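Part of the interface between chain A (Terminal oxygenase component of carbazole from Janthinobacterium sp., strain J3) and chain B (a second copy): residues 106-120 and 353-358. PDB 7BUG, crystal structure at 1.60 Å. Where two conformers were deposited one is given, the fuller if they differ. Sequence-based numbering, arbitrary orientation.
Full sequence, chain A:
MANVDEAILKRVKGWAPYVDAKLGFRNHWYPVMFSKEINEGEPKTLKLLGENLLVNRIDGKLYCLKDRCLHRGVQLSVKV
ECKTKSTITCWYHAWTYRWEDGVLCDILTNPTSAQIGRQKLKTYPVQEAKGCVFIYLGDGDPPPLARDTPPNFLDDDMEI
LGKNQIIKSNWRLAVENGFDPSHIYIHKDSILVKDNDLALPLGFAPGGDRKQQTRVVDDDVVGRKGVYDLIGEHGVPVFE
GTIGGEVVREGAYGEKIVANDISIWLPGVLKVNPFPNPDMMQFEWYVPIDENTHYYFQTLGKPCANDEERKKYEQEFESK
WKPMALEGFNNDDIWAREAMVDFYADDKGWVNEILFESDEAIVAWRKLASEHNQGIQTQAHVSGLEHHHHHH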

ATOM      1  N   ASP A 106     -29.654   3.906 -26.119  1.00 13.61           N
ATOM      2  CA  ASP A 106     -30.826   4.275 -25.288  1.00 12.14           C
ATOM      3  C   ASP A 106     -30.259   4.792 -23.961  1.00 13.06           C
ATOM      4  O   ASP A 106     -29.171   4.365 -23.557  1.00 12.47           O
ATOM      5  CB  ASP A 106     -31.777   3.105 -25.073  1.00 13.87           C
ATOM      6  CG  ASP A 106     -32.686   2.831 -26.260  1.00 16.20           C
ATOM      7  OD1 ASP A 106     -33.595   3.680 -26.499  1.00 17.42           O
ATOM      8  OD2 ASP A 106     -32.489   1.760 -26.934  1.00 19.88           O
ATOM      9  N   ILE A 107     -31.013   5.647 -23.307  1.00 12.69           N
ATOM     10  CA  ILE A 107     -30.737   5.977 -21.881  1.00 11.82           C
ATOM     11  C   ILE A 107     -32.049   5.945 -21.112  1.00 12.16           C
ATOM     12  O   ILE A 107     -32.910   6.817 -21.381  1.00 12.80           O
ATOM     13  CB  ILE A 107     -30.034   7.330 -21.699  1.00 12.04           C
ATOM     14  CG1 ILE A 107     -28.745   7.446 -22.508  1.00 13.04           C
ATOM     15  CG2 ILE A 107     -29.786   7.584 -20.197  1.00 12.65           C
ATOM     16  CD1 ILE A 107     -28.121   8.799 -22.500  1.00 13.18           C
ATOM     17  N   LEU A 108     -32.248   4.980 -20.222  1.00 12.07           N
ATOM     18  CA  LEU A 108     -33.590   4.788 -19.618  1.00 12.55           C
ATOM     19  C   LEU A 108     -33.996   6.005 -18.799  1.00 11.71           C
ATOM     20  O   LEU A 108     -35.188   6.322 -18.750  1.00 12.25           O
ATOM     21  CB  LEU A 108     -33.697   3.510 -18.785  1.00 13.63           C
ATOM     22  CG  LEU A 108     -33.291   2.200 -19.470  1.00 17.90           C
ATOM     23  CD1 LEU A 108     -33.719   1.014 -18.626  1.00 17.90           C
ATOM     24  CD2 LEU A 108     -33.797   2.057 -20.881  1.00 21.13           C
ATOM     25  N   THR A 109     -33.042   6.682 -18.147  1.00 11.05           N
ATOM     26  CA  THR A 109     -33.331   7.848 -17.294  1.00 11.49           C
ATOM     27  C   THR A 109     -33.601   9.116 -18.090  1.00 11.84           C
ATOM     28  O   THR A 109     -34.039  10.088 -17.464  1.00 14.08           O
ATOM     29  CB  THR A 109     -32.152   8.074 -16.339  1.00 11.09           C
ATOM     30  OG1 THR A 109     -30.934   8.265 -17.089  1.00 10.98           O
ATOM     31  CG2 THR A 109     -32.063   6.936 -15.350  1.00 10.93           C
ATOM     32  N   ASN A 110     -33.356   9.136 -19.389  1.00 12.04           N
ATOM     33  CA  ASN A 110     -33.620  10.327 -20.225  1.00 11.94           C
ATOM     34  C   ASN A 110     -33.671   9.915 -21.686  1.00 11.69           C
ATOM     35  O   ASN A 110     -32.691   9.950 -22.415  1.00 11.89           O
ATOM     36  CB  ASN A 110     -32.625  11.457 -20.023  1.00 13.10           C
ATOM     37  CG  ASN A 110     -33.008  12.647 -20.888  1.00 14.34           C
ATOM     38  OD1 ASN A 110     -34.057  12.583 -21.551  1.00 15.14           O
ATOM     39  ND2 ASN A 110     -32.121  13.655 -20.985  1.00 14.29           N
ATOM     40  N   PRO A 111     -34.839   9.449 -22.166  1.00 13.16           N
ATOM     41  CA  PRO A 111     -34.935   8.982 -23.548  1.00 14.13           C
ATOM     42  C   PRO A 111     -34.826  10.105 -24.604  1.00 14.66           C
ATOM     43  O   PRO A 111     -34.810   9.810 -25.824  1.00 18.10           O
ATOM     44  CB  PRO A 111     -36.279   8.251 -23.550  1.00 14.08           C
ATOM     45  CG  PRO A 111     -37.071   8.958 -22.525  1.00 14.62           C
ATOM     46  CD  PRO A 111     -36.077   9.275 -21.406  1.00 13.91           C
ATOM     47  N   THR A 112     -34.761  11.339 -24.169  1.00 15.21           N
ATOM     48  CA  THR A 112     -34.591  12.512 -25.053  1.00 15.11           C
ATOM     49  C   THR A 112     -33.162  13.000 -25.097  1.00 15.30           C
ATOM     50  O   THR A 112     -32.872  14.022 -25.762  1.00 15.23           O
ATOM     51  CB  THR A 112     -35.522  13.664 -24.684  1.00 15.66           C
ATOM     52  OG1 THR A 112     -35.119  14.285 -23.440  1.00 18.04           O
ATOM     53  CG2 THR A 112     -36.947  13.207 -24.594  1.00 17.67           C
ATOM     54  N   SER A 113     -32.246  12.328 -24.406  1.00 14.15           N
ATOM     55  CA  SER A 113     -30.864  12.830 -24.359  1.00 14.20           C
ATOM     56  C   SER A 113     -30.267  13.009 -25.747  1.00 13.00           C
ATOM     57  O   SER A 113     -30.295  12.043 -26.546  1.00 14.04           O
ATOM     58  CB  SER A 113     -29.983  11.897 -23.567  1.00 14.22           C
ATOM     59  OG  SER A 113     -28.680  12.449 -23.397  1.00 12.20           O
ATOM     60  N   ALA A 114     -29.506  14.077 -25.886  1.00 14.39           N
ATOM     61  CA  ALA A 114     -28.688  14.368 -27.094  1.00 16.61           C
ATOM     62  C   ALA A 114     -27.522  13.381 -27.184  1.00 15.54           C
ATOM     63  O   ALA A 114     -26.878  13.267 -28.227  1.00 16.87           O
ATOM     64  CB  ALA A 114     -28.166  15.780 -27.088  1.00 16.34           C
ATOM     65  N   GLN A 115     -27.178  12.681 -26.098  1.00 13.70           N
ATOM     66  CA  GLN A 115     -26.046  11.712 -26.170  1.00 13.92           C
ATOM     67  C   GLN A 115     -26.424  10.440 -26.964  1.00 13.18           C
ATOM     68  O   GLN A 115     -25.513   9.763 -27.464  1.00 14.98           O
ATOM     69  CB  GLN A 115     -25.548  11.360 -24.766  1.00 14.11           C
ATOM     70  CG  GLN A 115     -24.973  12.493 -23.944  1.00 14.75           C
ATOM     71  CD  GLN A 115     -23.684  13.062 -24.500  1.00 17.39           C
ATOM     72  OE1 GLN A 115     -23.203  12.659 -25.552  1.00 18.71           O
ATOM     73  NE2 GLN A 115     -23.096  14.002 -23.781  1.00 17.62           N
ATOM     74  N   ILE A 116     -27.698  10.073 -27.014  1.00 14.05           N
ATOM     75  CA  ILE A 116     -28.166   8.816 -27.632  1.00 14.67           C
ATOM     76  C   ILE A 116     -27.774   8.806 -29.108  1.00 14.73           C
ATOM     77  O   ILE A 116     -28.059   9.774 -29.809  1.00 16.15           O
ATOM     78  CB  ILE A 116     -29.673   8.635 -27.415  1.00 15.07           C
ATOM     79  CG1 ILE A 116     -29.981   8.479 -25.932  1.00 14.64           C
ATOM     80  CG2 ILE A 116     -30.184   7.463 -28.237  1.00 15.14           C
ATOM     81  CD1 ILE A 116     -31.419   8.727 -25.606  1.00 15.62           C
ATOM     82  N   GLY A 117     -27.176   7.718 -29.539  1.00 15.77           N
ATOM     83  CA  GLY A 117     -26.653   7.546 -30.902  1.00 17.07           C
ATOM     84  C   GLY A 117     -25.410   8.342 -31.236  1.00 19.14           C
ATOM     85  O   GLY A 117     -24.987   8.245 -32.410  1.00 19.23           O
ATOM     86  N   ARG A 118     -24.794   9.088 -30.302  1.00 17.07           N
ATOM     87  CA  ARG A 118     -23.703  10.037 -30.581  1.00 17.31           C
ATOM     88  C   ARG A 118     -22.441   9.684 -29.760  1.00 16.99           C
ATOM     89  O   ARG A 118     -21.507  10.485 -29.696  1.00 17.41           O
ATOM     90  CB  ARG A 118     -24.151  11.457 -30.248  1.00 19.88           C
ATOM     91  CG  ARG A 118     -25.224  12.015 -31.186  1.00 22.19           C
ATOM     92  CD  ARG A 118     -25.196  13.532 -31.128  1.00 25.61           C
ATOM     93  NE  ARG A 118     -26.118  14.069 -32.121  1.00 30.91           N
ATOM     94  CZ  ARG A 118     -27.430  14.242 -31.961  1.00 36.67           C
ATOM     95  NH1 ARG A 118     -28.045  13.950 -30.821  1.00 34.14           N
ATOM     96  NH2 ARG A 118     -28.136  14.728 -32.971  1.00 39.50           N
ATOM     97  N   GLN A 119     -22.484   8.557 -29.061  1.00 14.14           N
ATOM     98  CA  GLN A 119     -21.353   8.049 -28.248  1.00 14.08           C
ATOM     99  C   GLN A 119     -21.249   6.537 -28.484  1.00 14.17           C
ATOM    100  O   GLN A 119     -22.246   5.842 -28.831  1.00 13.52           O
ATOM    101  CB  GLN A 119     -21.541   8.322 -26.752  1.00 13.68           C
ATOM    102  CG  GLN A 119     -21.686   9.786 -26.363  1.00 14.53           C
ATOM    103  CD  GLN A 119     -20.470  10.655 -26.541  1.00 15.80           C
ATOM    104  OE1 GLN A 119     -19.359  10.183 -26.831  1.00 17.75           O
ATOM    105  NE2 GLN A 119     -20.671  11.946 -26.372  1.00 16.87           N
ATOM    106  N   LYS A 120     -20.037   6.031 -28.318  1.00 15.66           N
ATOM    107  CA  LYS A 120     -19.687   4.603 -28.503  0.50 16.14           C
ATOM    108  C   LYS A 120     -18.736   4.168 -27.381  1.00 13.80           C
ATOM    109  O   LYS A 120     -17.730   4.828 -27.235  1.00 16.05           O
ATOM    110  CB  LYS A 120     -19.035   4.470 -29.878  0.50 18.40           C
ATOM    111  CG  LYS A 120     -18.722   3.056 -30.316  0.50 21.87           C
ATOM    112  CD  LYS A 120     -17.978   3.020 -31.636  0.50 25.16           C
ATOM    113  CE  LYS A 120     -18.631   3.852 -32.713  0.50 30.07           C
ATOM    114  NZ  LYS A 120     -18.050   3.564 -34.054  0.50 33.36           N
TER
ATOM    115  N   GLU B 353     -14.967  12.189 -17.894  1.00 11.26           N
ATOM    116  CA  GLU B 353     -16.423  11.961 -17.773  1.00 12.11           C
ATOM    117  C   GLU B 353     -17.165  12.553 -18.978  1.00 11.99           C
ATOM    118  O   GLU B 353     -16.713  13.597 -19.569  1.00 11.62           O
ATOM    119  CB  GLU B 353     -16.951  12.556 -16.475  1.00 11.73           C
ATOM    120  CG  GLU B 353     -16.895  14.056 -16.413  1.00 11.85           C
ATOM    121  CD  GLU B 353     -17.255  14.777 -15.135  1.00 11.96           C
ATOM    122  OE1 GLU B 353     -17.343  14.138 -14.044  1.00 12.87           O
ATOM    123  OE2 GLU B 353     -17.450  16.053 -15.237  1.00 12.98           O
ATOM    124  N   ILE B 354     -18.244  11.927 -19.370  1.00 11.48           N
ATOM    125  CA  ILE B 354     -19.164  12.497 -20.380  1.00 11.68           C
ATOM    126  C   ILE B 354     -20.511  12.722 -19.724  1.00 12.05           C
ATOM    127  O   ILE B 354     -21.265  11.758 -19.427  1.00 12.29           O
ATOM    128  CB  ILE B 354     -19.247  11.591 -21.606  1.00 13.02           C
ATOM    129  CG1 ILE B 354     -17.853  11.324 -22.200  1.00 14.68           C
ATOM    130  CG2 ILE B 354     -20.255  12.228 -22.584  1.00 13.42           C
ATOM    131  CD1 ILE B 354     -17.858  10.339 -23.314  1.00 16.84           C
ATOM    132  N   LEU B 355     -20.826  13.968 -19.470  1.00 13.17           N
ATOM    133  CA  LEU B 355     -22.063  14.327 -18.763  1.00 13.54           C
ATOM    134  C   LEU B 355     -23.241  14.369 -19.729  1.00 13.90           C
ATOM    135  O   LEU B 355     -23.038  14.520 -20.927  1.00 15.69           O
ATOM    136  CB  LEU B 355     -21.866  15.684 -18.100  1.00 13.73           C
ATOM    137  CG  LEU B 355     -20.747  15.708 -17.051  1.00 13.69           C
ATOM    138  CD1 LEU B 355     -20.766  17.019 -16.290  1.00 16.76           C
ATOM    139  CD2 LEU B 355     -20.817  14.535 -16.075  1.00 14.07           C
ATOM    140  N   PHE B 356     -24.439  14.222 -19.181  1.00 11.78           N
ATOM    141  CA  PHE B 356     -25.697  14.432 -19.938  1.00 10.88           C
ATOM    142  C   PHE B 356     -26.591  15.415 -19.198  1.00 11.31           C
ATOM    143  O   PHE B 356     -26.174  16.070 -18.271  1.00 11.61           O
ATOM    144  CB  PHE B 356     -26.322  13.111 -20.371  1.00 10.61           C
ATOM    145  CG  PHE B 356     -27.132  12.338 -19.361  1.00 11.48           C
ATOM    146  CD1 PHE B 356     -26.754  12.318 -18.021  1.00 12.35           C
ATOM    147  CD2 PHE B 356     -28.209  11.565 -19.742  1.00 11.59           C
ATOM    148  CE1 PHE B 356     -27.434  11.549 -17.080  1.00 11.43           C
ATOM    149  CE2 PHE B 356     -28.882  10.797 -18.808  1.00 12.46           C
ATOM    150  CZ  PHE B 356     -28.496  10.773 -17.480  1.00 12.75           C
ATOM    151  N   GLU B 357     -27.806  15.597 -19.729  1.00 11.68           N
ATOM    152  CA  GLU B 357     -28.593  16.794 -19.413  1.00 12.57           C
ATOM    153  C   GLU B 357     -28.847  16.952 -17.909  1.00 13.81           C
ATOM    154  O   GLU B 357     -28.709  18.094 -17.392  1.00 14.07           O
ATOM    155  CB  GLU B 357     -29.886  16.746 -20.222  1.00 13.91           C
ATOM    156  CG  GLU B 357     -29.664  16.990 -21.687  1.00 15.83           C
ATOM    157  CD  GLU B 357     -29.282  15.817 -22.570  1.00 18.13           C
ATOM    158  OE1 GLU B 357     -29.072  14.714 -22.019  1.00 15.56           O
ATOM    159  OE2 GLU B 357     -29.296  15.979 -23.830  1.00 16.91           O
ATOM    160  N   SER B 358     -29.282  15.892 -17.212  1.00 12.94           N
ATOM    161  CA  SER B 358     -29.603  15.974 -15.773  1.00 12.59           C
ATOM    162  C   SER B 358     -28.370  16.342 -14.958  1.00 12.94           C
ATOM    163  O   SER B 358     -28.532  16.847 -13.868  1.00 14.91           O
ATOM    164  CB  SER B 358     -30.246  14.714 -15.256  1.00 13.88           C
ATOM    165  OG  SER B 358     -29.383  13.626 -15.409  1.00 13.91           O
TER
HETATM  166  O   HOH W   1     -30.431  13.556 -18.502  1.00 14.07           O

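The contact between the two stretches buries 407 Å², both sides summed, and rests largely on four consecutive residues of chain B, B:Ile354 to B:Glu357: the side chain of B:Ile354, the backbone carbonyl of B:Leu355, the ring of B:Phe356 and the carboxylate of B:Glu357. Chain A meets them with a loop built from a succession of beta turns, three of type I from A:Ile107 to A:Ile116 and a type II turn from A:Gln115 to A:Arg118.

B:Phe356 covers the most surface, 88 Å², and is buried. Its CA-to-CB bond points toward chain A, and chi1 of 81° (p) carries the ring into a pocket lined by A:Ile107, A:Thr109, A:Asn110 and A:Ser113. A:Ile107 supplies an apolar side chain to this packing, its CG2 lying 3.6 Å from CE2 of B:Phe356, and CB of A:Asn110 adds a carbon 4.0 Å from that same CE2. Two hydroxyls lie near the plane of the ring, at its edge: OG1 of A:Thr109 is 3.5 Å from CZ of B:Phe356, and OG of A:Ser113 is 3.8 Å from CD2 of the same ring. Such an edge, with its slightly positive C-H groups, is a tolerable neighbour for oxygen, and neither hydroxyl is left unsatisfied, since that of A:Thr109 is hydrogen-bonded elsewhere in the structure and that of A:Ser113 bonds to B:Glu357.

B:Glu357, which contributes 69 Å², anchors the polar side of the contact. Its two carboxylate oxygens take separate donors: OG of A:Ser113 donates to OE1 of B:Glu357 at 2.7 Å, while the backbone N of A:Ala114 donates to OE2 of B:Glu357 at 2.8 Å, with a nearly linear N-H...O angle of 175°. An acidic side chain suits this place because its paired acceptors match a hydroxyl and an amide offered by successive residues. A:Ser113 OG also accepts from N of A:Gln115 at 3.1 Å, which ties the serine into its own turn while its proton goes across the interface. Alongside, a water accepts from ND2 of A:Asn110 at 3.0 Å and from N of B:Ser358 at 2.9 Å, bridging the chains. The other end of the A:Asn110 amide, OD1, accepts from N and OG1 of A:Thr112 at 3.0 and 2.8 Å, respectively, bonds that help fix the side chain.

A:Gln115 covers the largest area on chain A, 51 Å². With chi1 and chi2 both m, its amide reaches the chain B backbone, and NE2 of A:Gln115 donates to O of B:Leu355 at 2.9 Å. B:Leu355 thus takes part through its main chain, while its CA-to-CB bond points away. OE1 of A:Gln115 accepts from NE2 of A:Gln119 at 2.8 Å, linking the two amides. Against them packs B:Ile354, whose CG2 lies 3.6 Å from NE2 of A:Gln115 and 3.8 Å from NE2 of A:Gln119, a branched aliphatic side chain filling the space beside the paired glutamines.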